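Local coordinates for protein diaminopropionate ammonia-lyase (Escherichia coli, PDB 4D9I) that uses pyridoxal 5'-phosphate to catalyse the alpha,beta-elimination of both L- and D-diaminopropionate, giving pyruvate and ammonia, at residues L50-I62 with L344-R356. Sequence-based numbering, arbitrary orientation.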
ATOM      1  N   LEU B  50      -5.709  13.259   5.379  1.00 19.11           N
ATOM      2  CA  LEU B  50      -4.773  12.264   5.854  1.00 18.86           C
ATOM      3  C   LEU B  50      -4.341  12.686   7.264  1.00 19.52           C
ATOM      4  O   LEU B  50      -3.216  13.092   7.473  1.00 19.23           O
ATOM      5  CB  LEU B  50      -3.589  12.088   4.885  1.00 17.79           C
ATOM      6  CG  LEU B  50      -3.924  11.779   3.421  1.00 17.35           C
ATOM      7  CD1 LEU B  50      -2.632  11.621   2.626  1.00 16.77           C
ATOM      8  CD2 LEU B  50      -4.796  10.527   3.243  1.00 17.32           C
ATOM      9  N   ASP B  51      -5.280  12.611   8.204  1.00 20.70           N
ATOM     10  CA  ASP B  51      -5.059  13.064   9.590  1.00 22.02           C
ATOM     11  C   ASP B  51      -3.910  12.352  10.307  1.00 21.67           C
ATOM     12  O   ASP B  51      -3.102  12.989  11.012  1.00 22.23           O
ATOM     13  CB  ASP B  51      -6.329  12.916  10.436  1.00 23.56           C
ATOM     14  CG  ASP B  51      -7.422  13.923  10.071  1.00 25.05           C
ATOM     15  OD1 ASP B  51      -7.232  14.848   9.232  1.00 25.23           O
ATOM     16  OD2 ASP B  51      -8.510  13.789  10.654  1.00 26.70           O
ATOM     17  N   ASP B  52      -3.868  11.028  10.188  1.00 21.22           N
ATOM     18  CA  ASP B  52      -2.863  10.274  10.924  1.00 21.18           C
ATOM     19  C   ASP B  52      -1.468  10.517  10.343  1.00 20.44           C
ATOM     20  O   ASP B  52      -0.484  10.627  11.102  1.00 20.60           O
ATOM     21  CB  ASP B  52      -3.226   8.780  10.996  1.00 21.54           C
ATOM     22  CG  ASP B  52      -4.453   8.540  11.850  1.00 22.81           C
ATOM     23  OD1 ASP B  52      -4.660   9.324  12.787  1.00 24.01           O
ATOM     24  OD2 ASP B  52      -5.226   7.602  11.600  1.00 23.15           O
ATOM     25  N   LEU B  53      -1.390  10.669   9.022  1.00 19.39           N
ATOM     26  CA  LEU B  53      -0.121  11.033   8.371  1.00 19.18           C
ATOM     27  C   LEU B  53       0.309  12.457   8.783  1.00 19.93           C
ATOM     28  O   LEU B  53       1.513  12.730   8.999  1.00 19.97           O
ATOM     29  CB  LEU B  53      -0.213  10.889   6.827  1.00 18.17           C
ATOM     30  CG  LEU B  53       1.122  10.903   6.051  1.00 17.70           C
ATOM     31  CD1 LEU B  53       1.857   9.568   6.236  1.00 17.69           C
ATOM     32  CD2 LEU B  53       0.968  11.229   4.566  1.00 17.00           C
ATOM     33  N   ALA B  54      -0.672  13.359   8.920  1.00 20.58           N
ATOM     34  CA  ALA B  54      -0.369  14.723   9.349  1.00 21.76           C
ATOM     35  C   ALA B  54       0.209  14.738  10.774  1.00 23.30           C
ATOM     36  O   ALA B  54       1.184  15.443  11.053  1.00 23.63           O
ATOM     37  CB  ALA B  54      -1.608  15.608   9.250  1.00 22.38           C
ATOM     38  N   ASN B  55      -0.379  13.944  11.667  1.00 24.42           N
ATOM     39  CA  ASN B  55       0.161  13.772  13.021  1.00 26.15           C
ATOM     40  C   ASN B  55       1.602  13.219  12.998  1.00 25.65           C
ATOM     41  O   ASN B  55       2.498  13.782  13.621  1.00 26.13           O
ATOM     42  CB  ASN B  55      -0.773  12.870  13.828  1.00 28.04           C
ATOM     43  CG  ASN B  55      -0.294  12.634  15.246  1.00 30.38           C
ATOM     44  OD1 ASN B  55      -0.080  13.566  16.005  1.00 32.31           O
ATOM     45  ND2 ASN B  55      -0.141  11.371  15.617  1.00 31.72           N
ATOM     46  N   LEU B  56       1.826  12.143  12.245  1.00 24.05           N
ATOM     47  CA  LEU B  56       3.180  11.592  12.086  1.00 23.69           C
ATOM     48  C   LEU B  56       4.202  12.618  11.552  1.00 23.49           C
ATOM     49  O   LEU B  56       5.337  12.668  12.023  1.00 23.92           O
ATOM     50  CB  LEU B  56       3.162  10.374  11.151  1.00 22.37           C
ATOM     51  CG  LEU B  56       4.505   9.647  10.947  1.00 22.47           C
ATOM     52  CD1 LEU B  56       5.030   8.960  12.227  1.00 23.01           C
ATOM     53  CD2 LEU B  56       4.347   8.628   9.837  1.00 21.77           C
ATOM     54  N   PHE B  57       3.790  13.433  10.580  1.00 22.76           N
ATOM     55  CA  PHE B  57       4.703  14.371   9.948  1.00 22.94           C
ATOM     56  C   PHE B  57       4.818  15.664  10.721  1.00 24.21           C
ATOM     57  O   PHE B  57       5.604  16.524  10.345  1.00 25.12           O
ATOM     58  CB  PHE B  57       4.261  14.703   8.504  1.00 22.04           C
ATOM     59  CG  PHE B  57       4.500  13.598   7.517  1.00 21.04           C
ATOM     60  CD1 PHE B  57       5.046  12.381   7.908  1.00 21.07           C
ATOM     61  CD2 PHE B  57       4.129  13.762   6.185  1.00 20.35           C
ATOM     62  CE1 PHE B  57       5.245  11.362   6.985  1.00 20.65           C
ATOM     63  CE2 PHE B  57       4.327  12.742   5.271  1.00 19.88           C
ATOM     64  CZ  PHE B  57       4.881  11.542   5.674  1.00 19.63           C
ATOM     65  N   GLY B  58       4.021  15.822  11.772  1.00 24.90           N
ATOM     66  CA  GLY B  58       4.127  17.008  12.613  1.00 26.54           C
ATOM     67  C   GLY B  58       3.499  18.257  12.013  1.00 26.96           C
ATOM     68  O   GLY B  58       3.929  19.373  12.307  1.00 28.56           O
ATOM     69  N   VAL B  59       2.492  18.089  11.162  1.00 26.16           N
ATOM     70  CA  VAL B  59       1.688  19.253  10.730  1.00 26.75           C
ATOM     71  C   VAL B  59       0.244  19.085  11.211  1.00 27.00           C
ATOM     72  O   VAL B  59      -0.088  18.041  11.773  1.00 26.38           O
ATOM     73  CB  VAL B  59       1.770  19.497   9.211  1.00 26.16           C
ATOM     74  CG1 VAL B  59       3.202  19.891   8.823  1.00 26.36           C
ATOM     75  CG2 VAL B  59       1.268  18.283   8.420  1.00 24.13           C
ATOM     76  N   LYS B  60      -0.600  20.097  10.999  1.00 27.59           N
ATOM     77  CA  LYS B  60      -1.996  20.053  11.474  1.00 28.35           C
ATOM     78  C   LYS B  60      -2.855  19.147  10.564  1.00 26.88           C
ATOM     79  O   LYS B  60      -3.557  18.268  11.044  1.00 26.87           O
ATOM     80  CB  LYS B  60      -2.602  21.466  11.549  1.00 29.88           C
ATOM     81  CG  LYS B  60      -3.966  21.545  12.241  1.00 31.67           C
ATOM     82  CD  LYS B  60      -4.404  23.003  12.474  1.00 33.87           C
ATOM     83  CE  LYS B  60      -5.587  23.105  13.437  1.00 36.05           C
ATOM     84  N   LYS B  61      -2.797  19.391   9.258  1.00 25.97           N
ATOM     85  CA  LYS B  61      -3.604  18.668   8.283  1.00 25.14           C
ATOM     86  C   LYS B  61      -2.864  18.455   6.990  1.00 23.60           C
ATOM     87  O   LYS B  61      -2.024  19.274   6.589  1.00 23.68           O
ATOM     88  CB  LYS B  61      -4.936  19.389   8.012  1.00 26.62           C
ATOM     89  CG  LYS B  61      -5.962  19.219   9.146  1.00 28.78           C
ATOM     90  CD  LYS B  61      -7.268  18.661   8.595  1.00 29.12           C
ATOM     91  CE  LYS B  61      -8.076  17.902   9.642  1.00 30.55           C
ATOM     92  NZ  LYS B  61      -8.983  16.946   8.935  1.00 30.04           N
ATOM     93  N   ILE B  62      -3.156  17.325   6.348  1.00 22.49           N
ATOM     94  CA  ILE B  62      -2.683  17.055   5.005  1.00 21.08           C
ATOM     95  C   ILE B  62      -3.935  16.641   4.220  1.00 20.91           C
ATOM     96  O   ILE B  62      -4.585  15.653   4.579  1.00 20.98           O
ATOM     97  CB  ILE B  62      -1.596  15.961   4.970  1.00 20.16           C
ATOM     98  CG1 ILE B  62      -0.328  16.404   5.735  1.00 20.55           C
ATOM     99  CG2 ILE B  62      -1.230  15.569   3.536  1.00 19.15           C
ATOM    100  CD1 ILE B  62       0.743  15.305   5.817  1.00 19.73           C
ATOM    101  N   LEU B 344       3.076  14.940  -2.356  1.00 17.17           N
ATOM    102  CA  LEU B 344       3.032  14.141  -1.121  1.00 16.95           C
ATOM    103  C   LEU B 344       4.375  13.470  -0.829  1.00 17.48           C
ATOM    104  O   LEU B 344       4.818  13.388   0.332  1.00 17.90           O
ATOM    105  CB  LEU B 344       1.911  13.085  -1.184  1.00 16.26           C
ATOM    106  CG  LEU B 344       1.516  12.344   0.097  1.00 15.98           C
ATOM    107  CD1 LEU B 344       2.517  11.246   0.437  1.00 16.32           C
ATOM    108  CD2 LEU B 344       1.319  13.298   1.279  1.00 16.44           C
ATOM    109  N   GLY B 345       5.045  13.017  -1.876  1.00 17.72           N
ATOM    110  CA  GLY B 345       6.367  12.442  -1.698  1.00 18.57           C
ATOM    111  C   GLY B 345       7.327  13.385  -1.014  1.00 19.27           C
ATOM    112  O   GLY B 345       8.122  12.949  -0.187  1.00 19.73           O
ATOM    113  N   VAL B 346       7.257  14.681  -1.358  1.00 19.22           N
ATOM    114  CA  VAL B 346       8.164  15.667  -0.765  1.00 20.15           C
ATOM    115  C   VAL B 346       8.005  15.698   0.761  1.00 19.82           C
ATOM    116  O   VAL B 346       8.996  15.697   1.495  1.00 20.42           O
ATOM    117  CB  VAL B 346       7.968  17.081  -1.359  1.00 20.54           C
ATOM    118  CG1 VAL B 346       8.667  18.141  -0.509  1.00 21.74           C
ATOM    119  CG2 VAL B 346       8.492  17.126  -2.784  1.00 21.29           C
ATOM    120  N   LEU B 347       6.755  15.733   1.222  1.00 18.76           N
ATOM    121  CA  LEU B 347       6.483  15.775   2.661  1.00 18.84           C
ATOM    122  C   LEU B 347       7.049  14.543   3.353  1.00 18.96           C
ATOM    123  O   LEU B 347       7.601  14.630   4.459  1.00 20.12           O
ATOM    124  CB  LEU B 347       4.981  15.881   2.941  1.00 18.13           C
ATOM    125  CG  LEU B 347       4.234  17.106   2.412  1.00 18.32           C
ATOM    126  CD1 LEU B 347       2.779  17.068   2.863  1.00 18.16           C
ATOM    127  CD2 LEU B 347       4.902  18.359   2.927  1.00 19.46           C
ATOM    128  N   ALA B 348       6.914  13.392   2.707  1.00 18.14           N
ATOM    129  CA  ALA B 348       7.409  12.142   3.283  1.00 18.34           C
ATOM    130  C   ALA B 348       8.951  12.140   3.310  1.00 19.84           C
ATOM    131  O   ALA B 348       9.548  11.687   4.294  1.00 20.43           O
ATOM    132  CB  ALA B 348       6.887  10.950   2.494  1.00 17.52           C
ATOM    133  N   ALA B 349       9.579  12.655   2.241  1.00 20.21           N
ATOM    134  CA  ALA B 349      11.040  12.727   2.162  1.00 22.13           C
ATOM    135  C   ALA B 349      11.601  13.647   3.240  1.00 23.23           C
ATOM    136  O   ALA B 349      12.676  13.397   3.792  1.00 25.10           O
ATOM    137  CB  ALA B 349      11.484  13.208   0.782  1.00 22.89           C
ATOM    138  N   VAL B 350      10.884  14.735   3.496  1.00 22.82           N
ATOM    139  CA  VAL B 350      11.266  15.691   4.537  1.00 23.94           C
ATOM    140  C   VAL B 350      11.187  14.987   5.894  1.00 24.07           C
ATOM    141  O   VAL B 350      12.097  15.092   6.709  1.00 25.48           O
ATOM    142  CB  VAL B 350      10.334  16.922   4.528  1.00 23.29           C
ATOM    143  CG1 VAL B 350      10.430  17.691   5.851  1.00 24.32           C
ATOM    144  CG2 VAL B 350      10.637  17.836   3.331  1.00 23.70           C
ATOM    145  N   HIS B 351      10.087  14.272   6.116  1.00 22.74           N
ATOM    146  CA  HIS B 351       9.861  13.628   7.396  1.00 23.03           C
ATOM    147  C   HIS B 351      10.998  12.709   7.787  1.00 24.08           C
ATOM    148  O   HIS B 351      11.451  12.737   8.912  1.00 24.81           O
ATOM    149  CB  HIS B 351       8.549  12.862   7.398  1.00 21.66           C
ATOM    150  CG  HIS B 351       8.356  12.035   8.639  1.00 22.21           C
ATOM    151  ND1 HIS B 351       8.140  12.590   9.845  1.00 23.04           N
ATOM    152  CD2 HIS B 351       8.383  10.659   8.833  1.00 22.32           C
ATOM    153  CE1 HIS B 351       8.053  11.612  10.780  1.00 23.83           C
ATOM    154  NE2 HIS B 351       8.188  10.432  10.160  1.00 23.10           N
ATOM    155  N   TYR B 352      11.478  11.906   6.842  1.00 24.14           N
ATOM    156  CA  TYR B 352      12.506  10.918   7.154  1.00 25.60           C
ATOM    157  C   TYR B 352      13.953  11.406   7.016  1.00 27.46           C
ATOM    158  O   TYR B 352      14.887  10.700   7.400  1.00 28.92           O
ATOM    159  CB  TYR B 352      12.280   9.667   6.309  1.00 25.31           C
ATOM    160  CG  TYR B 352      11.052   8.874   6.711  1.00 24.38           C
ATOM    161  CD1 TYR B 352      11.044   8.135   7.904  1.00 25.10           C
ATOM    162  CD2 TYR B 352       9.906   8.841   5.901  1.00 23.02           C
ATOM    163  CE1 TYR B 352       9.944   7.386   8.281  1.00 24.30           C
ATOM    164  CE2 TYR B 352       8.779   8.084   6.278  1.00 22.30           C
ATOM    165  CZ  TYR B 352       8.816   7.360   7.470  1.00 23.02           C
ATOM    166  OH  TYR B 352       7.738   6.601   7.882  1.00 22.49           O
ATOM    167  N   HIS B 353      14.123  12.608   6.456  1.00 27.64           N
ATOM    168  CA  HIS B 353      15.433  13.236   6.245  1.00 29.71           C
ATOM    169  C   HIS B 353      16.132  13.542   7.558  1.00 31.46           C
ATOM    170  O   HIS B 353      15.486  13.989   8.507  1.00 30.77           O
ATOM    171  CB  HIS B 353      15.229  14.525   5.441  1.00 29.50           C
ATOM    172  CG  HIS B 353      16.459  15.010   4.711  1.00 31.69           C
ATOM    173  ND1 HIS B 353      17.520  15.551   5.350  1.00 34.00           N
ATOM    174  CD2 HIS B 353      16.756  15.056   3.347  1.00 32.10           C
ATOM    175  CE1 HIS B 353      18.450  15.916   4.445  1.00 35.79           C
ATOM    176  NE2 HIS B 353      17.987  15.603   3.222  1.00 34.70           N
ATOM    177  N   PRO B 354      17.473  13.339   7.626  1.00 33.86           N
ATOM    178  CA  PRO B 354      18.198  13.753   8.833  1.00 36.09           C
ATOM    179  C   PRO B 354      18.067  15.258   9.135  1.00 36.74           C
ATOM    180  O   PRO B 354      18.135  15.648  10.301  1.00 37.96           O
ATOM    181  CB  PRO B 354      19.663  13.376   8.550  1.00 38.75           C
ATOM    182  CG  PRO B 354      19.734  12.919   7.140  1.00 38.40           C
ATOM    183  CD  PRO B 354      18.341  12.678   6.634  1.00 35.20           C
ATOM    184  N   GLN B 355      17.843  16.083   8.118  1.00 36.26           N
ATOM    185  CA  GLN B 355      17.716  17.521   8.342  1.00 37.27           C
ATOM    186  C   GLN B 355      16.255  17.930   8.397  1.00 35.19           C
ATOM    187  O   GLN B 355      15.903  19.055   8.048  1.00 35.03           O
ATOM    188  CB  GLN B 355      18.497  18.323   7.291  1.00 38.59           C
ATOM    189  CG  GLN B 355      20.017  18.204   7.463  1.00 41.71           C
ATOM    190  CD  GLN B 355      20.797  18.805   6.300  1.00 43.40           C
ATOM    191  OE1 GLN B 355      21.625  19.695   6.489  1.00 45.96           O
ATOM    192  NE2 GLN B 355      20.537  18.317   5.093  1.00 42.14           N
ATOM    193  N   ARG B 356      15.419  17.007   8.863  1.00 33.88           N
ATOM    194  CA  ARG B 356      13.977  17.220   8.949  1.00 32.63           C
ATOM    195  C   ARG B 356      13.629  18.586   9.552  1.00 33.57           C
ATOM    196  O   ARG B 356      12.809  19.316   8.984  1.00 32.81           O
ATOM    197  CB  ARG B 356      13.339  16.087   9.747  1.00 32.30           C
ATOM    198  CG  ARG B 356      11.851  16.213  10.012  1.00 31.46           C
ATOM    199  CD  ARG B 356      11.481  15.335  11.217  1.00 32.15           C
ATOM    200  NE  ARG B 356      10.057  14.985  11.195  1.00 31.17           N
ATOM    201  CZ  ARG B 356       9.140  15.498  12.009  1.00 31.38           C
ATOM    202  NH1 ARG B 356       9.484  16.385  12.934  1.00 33.05           N
ATOM    203  NH2 ARG B 356       7.878  15.090  11.918  1.00 29.87           N
TER
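Phe57, just before the Schellman glycine Gly58, lays one ring face against helix 338-352, and His351 sets its CB over that face, a CH-pi contact 4.0 Å from the Phe57 centroid. With CG anti to the backbone N (chi1 173°), the imidazole of His351 runs on past the rim: the two rings lie at 28°, slid so far apart that they barely overlap, and Phe57 CD1 stands 3.4 Å from His351 CG. The tip of the phenyl ring, CZ of Phe57, comes 3.5 Å from Ala348 CA, while Leu53 CG lies over the rim of the opposite face. CE1 of His351 comes within 3.2 Å of Leu56 O, obliquely to its ring, and the imidazole crosses the Leu56 side chain at about a right angle. Its ND1 accepts an in-plane hydrogen bond from Arg356 NH2 (3.3 Å), which helps hold the imidazole in its rotation. Replacing His351 by an alanine keeps the CB but would probably open a gap beside Phe57 CD1 and CE1 and leave Arg356 NH2 without this acceptor. Deeper in, Leu344 CD2 meets Leu53 CD2 tip to tip at 3.9 Å, and Ile62 CD1 meets Leu347 CD1 the same way at 4.0 Å. Trp390 of the second subunit packs on Leu53, Leu56 and Tyr352. Apolar and aromatic contacts thus join the segments in this fold type II enzyme; Phe57 O is too poorly angled to bond Arg356 NH2.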